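Local coordinates for immunity 23 family protein (Burkholderia dolosa AU0158, PDB 5FFP) that probably protects its own bacterium by neutralising the cognate toxin of a contact-dependent growth inhibition system, as a CdiI immunity protein, at residues L29-G34 and E103-E108; R82-M87 and G109-L114. All blocks are in the same frame, centred on the assembly; numbering follows the deposited sequence.

Two crossing long-range contacts illustrate how a small alpha/beta protein is closed. From the N terminus, strand 26-33 of the four-stranded antiparallel sheet comes first; 68 residues, 25 of them helical, separate residues 29-34 from helix 103-108, which packs on them as contact 1. Before that loop closes, the chain leaves helix 72-83 at residues 82-87, which meet strand 110-117 only after helix 103-108 has ended; contact 2 thus starts within the first loop and finishes beyond it. Contact 1 joins this helix to the first sheet, and contact 2 joins the end of helix 72-83 to the three-stranded sheet. Between them, Tyr31 CD2 packs on Ile112 CD1. Both contacts reach the second subunit.

Contact 1. Residues L29-G34 and E103-E108; sequences LGYFMG and ESLSDE
Leu105 drives one methyl group into the face of Tyr31, a compact example of a helix packed on a beta strand largely through one leucine. Its CD1 stands 3.7 Å from the centroid of the Tyr31 ring and only 8° off the ring normal, so this CH-pi contact is centred, with CD1 almost equally far from all six ring carbons. With CD1 anti to CA (chi2 169°), the leucine sends that branch straight out from the helix toward the strand. Leu29, two residues before the tyrosine on the same side of strand 26-33, closes on the same methyl: its CD2 lies 3.9 Å from Leu105 CD1, and the two leucines cross at about a right angle. The other branch, CD2 of Leu105, rests 4.0 Å from Leu29 O. This packing lies in the buried core between the four-stranded antiparallel sheet and the helix. Helix and strand themselves run nearly perpendicular, at 85°, with 8.9 Å between their axes, and only Ser104 and Leu105 of the helix touch the strand.

Ser104 marks the looser margin. Its OG approaches Leu29 CD2 at 4.2 Å, but is hydrogen-bonded to Asp48 OD2, on helix 45-52. Farther round the helix the character changes altogether: Asp107 is exposed and Glu103 partly so, while Ser106 and Asp107 pack on Ala91 and Gly90 of the second subunit.

Tyr31 OH hydrogen-bonds Val100 O, just upstream of the helix, and the ring meets Phe9 edge-to-face. Cohesion across the interface is therefore dispersive and CH-pi in kind, whereas the polar ends of Tyr31 and Ser104 are satisfied outside the two segments, which probably helps hold both side chains in place.

Contact 2. Residues R82-M87 and G109-L114; sequences RAFPSM and GYYIFL
Tyr111 OH, at the end of the ring that Phe84 abuts, is hydrogen-bonded to Gly90 O of the second subunit, so a contact within one chain borders directly on the dimer interface. Phe84 CZ lies 3.8 Å from Tyr111 OH, so the hydroxyl has an apolar neighbour as well as its polar partner. The rings form an offset edge-to-face pair: the edge of Phe84 is turned to the face of Tyr111, with planes at 77° and centroids 5.5 Å apart. Because the approach is displaced from the centre, the closest atoms are Phe84 CZ and Tyr111 CE1, at 3.7 Å, and Phe84 CE2 follows at 3.9 Å from the same CE1.

Position in the chain explains how Phe84 gets there. It is the first residue to leave the helical conformation after helix 72-83, and its CG sits anti to the carbonyl carbon (chi1 -57°), extending the ring toward the strand. The preceding Ala83 points toward the strand as well, though it stops short of close contact.

Strand alternation sorts the rest. Tyr111 and Phe113 face helix 72-83, both resting on Tyr76.

Helix 103-108 ends in a Schellman motif, with Gly109 as its positive-phi C-prime residue, and strand 110-117 follows at once; the backbone bond that closes the motif runs from Tyr110 N to Leu105 O. The topology is that of a helix on a sheet: helix 72-83 packs on one face of the three-stranded antiparallel sheet, and the aromatic pair extends that packing past the helix end to the edge of the dimer interface.

Contact 1. Residues L29-G34 and E103-E108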
loop_
_atom_site.group_PDB
_atom_site.type_symbol
_atom_site.label_atom_id
_atom_site.label_comp_id
_atom_site.label_asym_id
_atom_site.label_seq_id
_atom_site.Cartn_x
_atom_site.Cartn_y
_atom_site.Cartn_z
ATOM N N LEU A 29 7.116 24.449 7.758
ATOM C CA LEU A 29 6.479 23.609 8.737
ATOM C C LEU A 29 7.491 22.631 9.302
ATOM O O LEU A 29 8.297 22.046 8.574
ATOM C CB LEU A 29 5.330 22.840 8.128
ATOM C CG LEU A 29 4.537 22.028 9.127
ATOM C CD1 LEU A 29 3.065 22.058 8.780
ATOM C CD2 LEU A 29 5.021 20.610 9.175
ATOM N N GLY A 30 7.489 22.526 10.624
ATOM C CA GLY A 30 8.410 21.636 11.297
ATOM C C GLY A 30 7.718 21.030 12.480
ATOM O O GLY A 30 6.788 21.609 13.000
ATOM N N TYR A 31 8.171 19.857 12.853
ATOM C CA TYR A 31 7.809 19.168 14.083
ATOM C C TYR A 31 9.057 19.235 14.996
ATOM O O TYR A 31 10.180 18.876 14.564
ATOM C CB TYR A 31 7.540 17.693 13.798
ATOM C CG TYR A 31 6.212 17.304 13.216
ATOM C CD1 TYR A 31 5.302 18.238 12.734
ATOM C CD2 TYR A 31 5.898 15.990 13.089
ATOM C CE1 TYR A 31 4.093 17.859 12.185
ATOM C CE2 TYR A 31 4.701 15.602 12.532
ATOM C CZ TYR A 31 3.808 16.551 12.073
ATOM O OH TYR A 31 2.610 16.117 11.538
ATOM N N PHE A 32 8.871 19.715 16.222
ATOM C CA PHE A 32 9.854 19.509 17.305
ATOM C C PHE A 32 9.466 18.224 18.044
ATOM O O PHE A 32 8.319 18.045 18.445
ATOM C CB PHE A 32 9.799 20.610 18.354
ATOM C CG PHE A 32 10.497 21.857 17.981
ATOM C CD1 PHE A 32 11.842 21.987 18.188
ATOM C CD2 PHE A 32 9.782 22.933 17.503
ATOM C CE1 PHE A 32 12.489 23.162 17.846
ATOM C CE2 PHE A 32 10.404 24.109 17.149
ATOM C CZ PHE A 32 11.766 24.233 17.328
HETATM N N MSE A 33 10.439 17.355 18.237
HETATM C CA MSE A 33 10.207 16.082 18.883
HETATM C C MSE A 33 11.367 15.877 19.825
HETATM O O MSE A 33 12.538 15.799 19.391
HETATM C CB MSE A 33 10.110 15.006 17.803
HETATM C CG MSE A 33 9.151 15.387 16.675
HETATM SE SE MSE A 33 9.132 13.910 15.369
HETATM C CE MSE A 33 10.792 14.378 14.405
ATOM N N GLY A 34 11.055 15.844 21.124
ATOM C CA GLY A 34 12.072 15.759 22.207
ATOM C C GLY A 34 13.213 16.723 22.053
ATOM O O GLY A 34 14.372 16.364 22.259
ATOM N N GLU A 103 2.546 16.097 5.003
ATOM C CA GLU A 103 2.948 15.722 3.632
ATOM C C GLU A 103 4.260 16.373 3.221
ATOM O O GLU A 103 5.073 15.753 2.547
ATOM C CB GLU A 103 1.885 16.113 2.565
ATOM C CG GLU A 103 0.663 15.206 2.474
ATOM C CD GLU A 103 -0.316 15.569 1.330
ATOM O OE1 GLU A 103 -1.547 15.338 1.484
ATOM O OE2 GLU A 103 0.136 16.083 0.271
ATOM N N SER A 104 4.467 17.627 3.601
ATOM C CA SER A 104 5.720 18.283 3.249
ATOM C C SER A 104 6.869 17.488 3.862
ATOM O O SER A 104 7.897 17.317 3.222
ATOM C CB SER A 104 5.727 19.762 3.664
ATOM O OG SER A 104 5.260 19.942 4.989
ATOM N N LEU A 105 6.675 16.980 5.086
ATOM C CA LEU A 105 7.735 16.241 5.778
ATOM C C LEU A 105 7.968 14.858 5.168
ATOM O O LEU A 105 9.092 14.525 4.838
ATOM C CB LEU A 105 7.464 16.129 7.278
ATOM C CG LEU A 105 7.431 17.451 8.049
ATOM C CD1 LEU A 105 6.893 17.197 9.458
ATOM C CD2 LEU A 105 8.810 18.094 8.107
ATOM N N SER A 106 6.910 14.073 4.989
ATOM C CA SER A 106 6.989 12.819 4.200
ATOM C C SER A 106 7.659 12.965 2.854
ATOM O O SER A 106 8.415 12.094 2.424
ATOM C CB SER A 106 5.578 12.333 3.851
ATOM O OG SER A 106 4.826 12.000 4.992
ATOM N N ASP A 107 7.320 14.045 2.160
ATOM C CA ASP A 107 7.770 14.214 0.804
ATOM C C ASP A 107 9.264 14.496 0.747
ATOM O O ASP A 107 9.919 14.208 -0.249
ATOM C CB ASP A 107 6.926 15.284 0.083
ATOM C CG ASP A 107 5.566 14.709 -0.451
ATOM O OD1 ASP A 107 5.196 13.578 -0.065
ATOM O OD2 ASP A 107 4.877 15.394 -1.251
ATOM N N GLU A 108 9.805 15.052 1.821
ATOM C CA GLU A 108 11.250 15.176 1.959
ATOM C C GLU A 108 11.896 13.867 2.413
ATOM O O GLU A 108 13.074 13.639 2.168
ATOM C CB GLU A 108 11.599 16.252 2.973
ATOM C CG GLU A 108 11.530 17.646 2.415
ATOM C CD GLU A 108 12.236 18.609 3.327
ATOM O OE1 GLU A 108 12.287 18.307 4.545
ATOM O OE2 GLU A 108 12.729 19.653 2.830
#

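Contact 2. Residues R82-M87 and G109-L114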
loop_
_atom_site.group_PDB
_atom_site.type_symbol
_atom_site.label_atom_id
_atom_site.label_comp_id
_atom_site.label_asym_id
_atom_site.label_seq_id
_atom_site.Cartn_x
_atom_site.Cartn_y
_atom_site.Cartn_z
ATOM N N ARG A 82 5.641 -1.882 7.061
ATOM C CA ARG A 82 4.188 -1.903 6.941
ATOM C C ARG A 82 3.697 -0.915 5.907
ATOM O O ARG A 82 2.744 -1.197 5.179
ATOM C CB ARG A 82 3.532 -1.594 8.280
ATOM C CG ARG A 82 3.616 -2.734 9.273
ATOM C CD ARG A 82 2.891 -2.412 10.578
ATOM N NE ARG A 82 3.298 -3.330 11.645
ATOM C CZ ARG A 82 2.803 -3.354 12.876
ATOM N NH1 ARG A 82 1.847 -2.509 13.239
ATOM N NH2 ARG A 82 3.274 -4.230 13.745
ATOM N N ALA A 83 4.358 0.237 5.861
ATOM C CA ALA A 83 3.980 1.327 5.000
ATOM C C ALA A 83 4.372 1.070 3.556
ATOM O O ALA A 83 3.684 1.509 2.630
ATOM C CB ALA A 83 4.643 2.600 5.492
ATOM N N PHE A 84 5.497 0.390 3.372
ATOM C CA PHE A 84 6.052 0.144 2.047
ATOM C C PHE A 84 6.424 -1.322 1.892
ATOM O O PHE A 84 7.607 -1.676 1.777
ATOM C CB PHE A 84 7.263 1.037 1.822
ATOM C CG PHE A 84 6.960 2.483 1.989
ATOM C CD1 PHE A 84 6.401 3.211 0.948
ATOM C CD2 PHE A 84 7.190 3.108 3.205
ATOM C CE1 PHE A 84 6.103 4.547 1.115
ATOM C CE2 PHE A 84 6.901 4.444 3.377
ATOM C CZ PHE A 84 6.357 5.168 2.332
ATOM N N PRO A 85 5.401 -2.188 1.869
ATOM C CA PRO A 85 5.692 -3.610 1.773
ATOM C C PRO A 85 6.317 -3.916 0.419
ATOM O O PRO A 85 5.994 -3.255 -0.569
ATOM C CB PRO A 85 4.323 -4.275 1.956
ATOM C CG PRO A 85 3.322 -3.237 1.574
ATOM C CD PRO A 85 3.969 -1.883 1.706
ATOM N N SER A 86 7.231 -4.879 0.390
ATOM C CA SER A 86 7.890 -5.255 -0.846
ATOM C C SER A 86 7.145 -6.429 -1.482
ATOM O O SER A 86 6.111 -6.868 -0.981
ATOM C CB SER A 86 9.363 -5.583 -0.585
ATOM O OG SER A 86 9.513 -6.837 0.046
HETATM N N MSE A 87 7.667 -6.930 -2.589
HETATM C CA MSE A 87 7.014 -8.027 -3.293
HETATM C C MSE A 87 7.260 -9.360 -2.645
HETATM O O MSE A 87 6.575 -10.333 -2.942
HETATM C CB MSE A 87 7.557 -8.072 -4.696
HETATM C CG MSE A 87 7.232 -6.794 -5.457
HETATM SE SE MSE A 87 7.444 -7.236 -7.359
HETATM C CE MSE A 87 9.235 -8.066 -7.251
ATOM N N GLY A 109 11.148 13.035 3.121
ATOM C CA GLY A 109 11.679 11.766 3.593
ATOM C C GLY A 109 11.720 11.596 5.084
ATOM O O GLY A 109 12.452 10.741 5.586
ATOM N N TYR A 110 10.955 12.404 5.806
ATOM C CA TYR A 110 10.850 12.240 7.245
ATOM C C TYR A 110 9.607 11.445 7.483
ATOM O O TYR A 110 8.509 11.867 7.149
ATOM C CB TYR A 110 10.796 13.576 7.956
ATOM C CG TYR A 110 12.083 14.397 7.862
ATOM C CD1 TYR A 110 13.168 14.126 8.689
ATOM C CD2 TYR A 110 12.189 15.486 6.984
ATOM C CE1 TYR A 110 14.328 14.891 8.628
ATOM C CE2 TYR A 110 13.350 16.265 6.916
ATOM C CZ TYR A 110 14.414 15.963 7.730
ATOM O OH TYR A 110 15.575 16.714 7.668
ATOM N N TYR A 111 9.791 10.263 8.049
ATOM C CA TYR A 111 8.682 9.381 8.356
ATOM C C TYR A 111 8.535 9.354 9.854
ATOM O O TYR A 111 9.476 9.025 10.572
ATOM C CB TYR A 111 8.937 8.002 7.756
ATOM C CG TYR A 111 8.804 8.052 6.234
ATOM C CD1 TYR A 111 7.550 8.102 5.637
ATOM C CD2 TYR A 111 9.924 8.122 5.414
ATOM C CE1 TYR A 111 7.415 8.201 4.264
ATOM C CE2 TYR A 111 9.793 8.209 4.030
ATOM C CZ TYR A 111 8.533 8.247 3.463
ATOM O OH TYR A 111 8.369 8.328 2.090
ATOM N N ILE A 112 7.358 9.743 10.325
ATOM C CA ILE A 112 7.157 9.993 11.733
ATOM C C ILE A 112 5.908 9.281 12.160
ATOM O O ILE A 112 4.834 9.538 11.611
ATOM C CB ILE A 112 7.020 11.500 11.988
ATOM C CG1 ILE A 112 8.328 12.210 11.607
ATOM C CG2 ILE A 112 6.687 11.763 13.453
ATOM C CD1 ILE A 112 8.126 13.669 11.307
ATOM N N PHE A 113 6.046 8.389 13.138
ATOM C CA PHE A 113 4.972 7.483 13.472
ATOM C C PHE A 113 4.517 7.700 14.902
ATOM O O PHE A 113 5.319 8.057 15.757
ATOM C CB PHE A 113 5.425 6.033 13.283
ATOM C CG PHE A 113 5.878 5.693 11.875
ATOM C CD1 PHE A 113 4.957 5.336 10.889
ATOM C CD2 PHE A 113 7.227 5.675 11.557
ATOM C CE1 PHE A 113 5.367 5.007 9.606
ATOM C CE2 PHE A 113 7.655 5.340 10.284
ATOM C CZ PHE A 113 6.723 5.000 9.302
ATOM N N LEU A 114 3.227 7.485 15.150
ATOM C CA LEU A 114 2.671 7.515 16.483
ATOM C C LEU A 114 2.341 6.083 16.942
ATOM O O LEU A 114 1.613 5.355 16.251
ATOM C CB LEU A 114 1.403 8.346 16.483
ATOM C CG LEU A 114 0.849 8.779 17.846
ATOM C CD1 LEU A 114 1.846 9.635 18.600
ATOM C CD2 LEU A 114 -0.458 9.537 17.674
#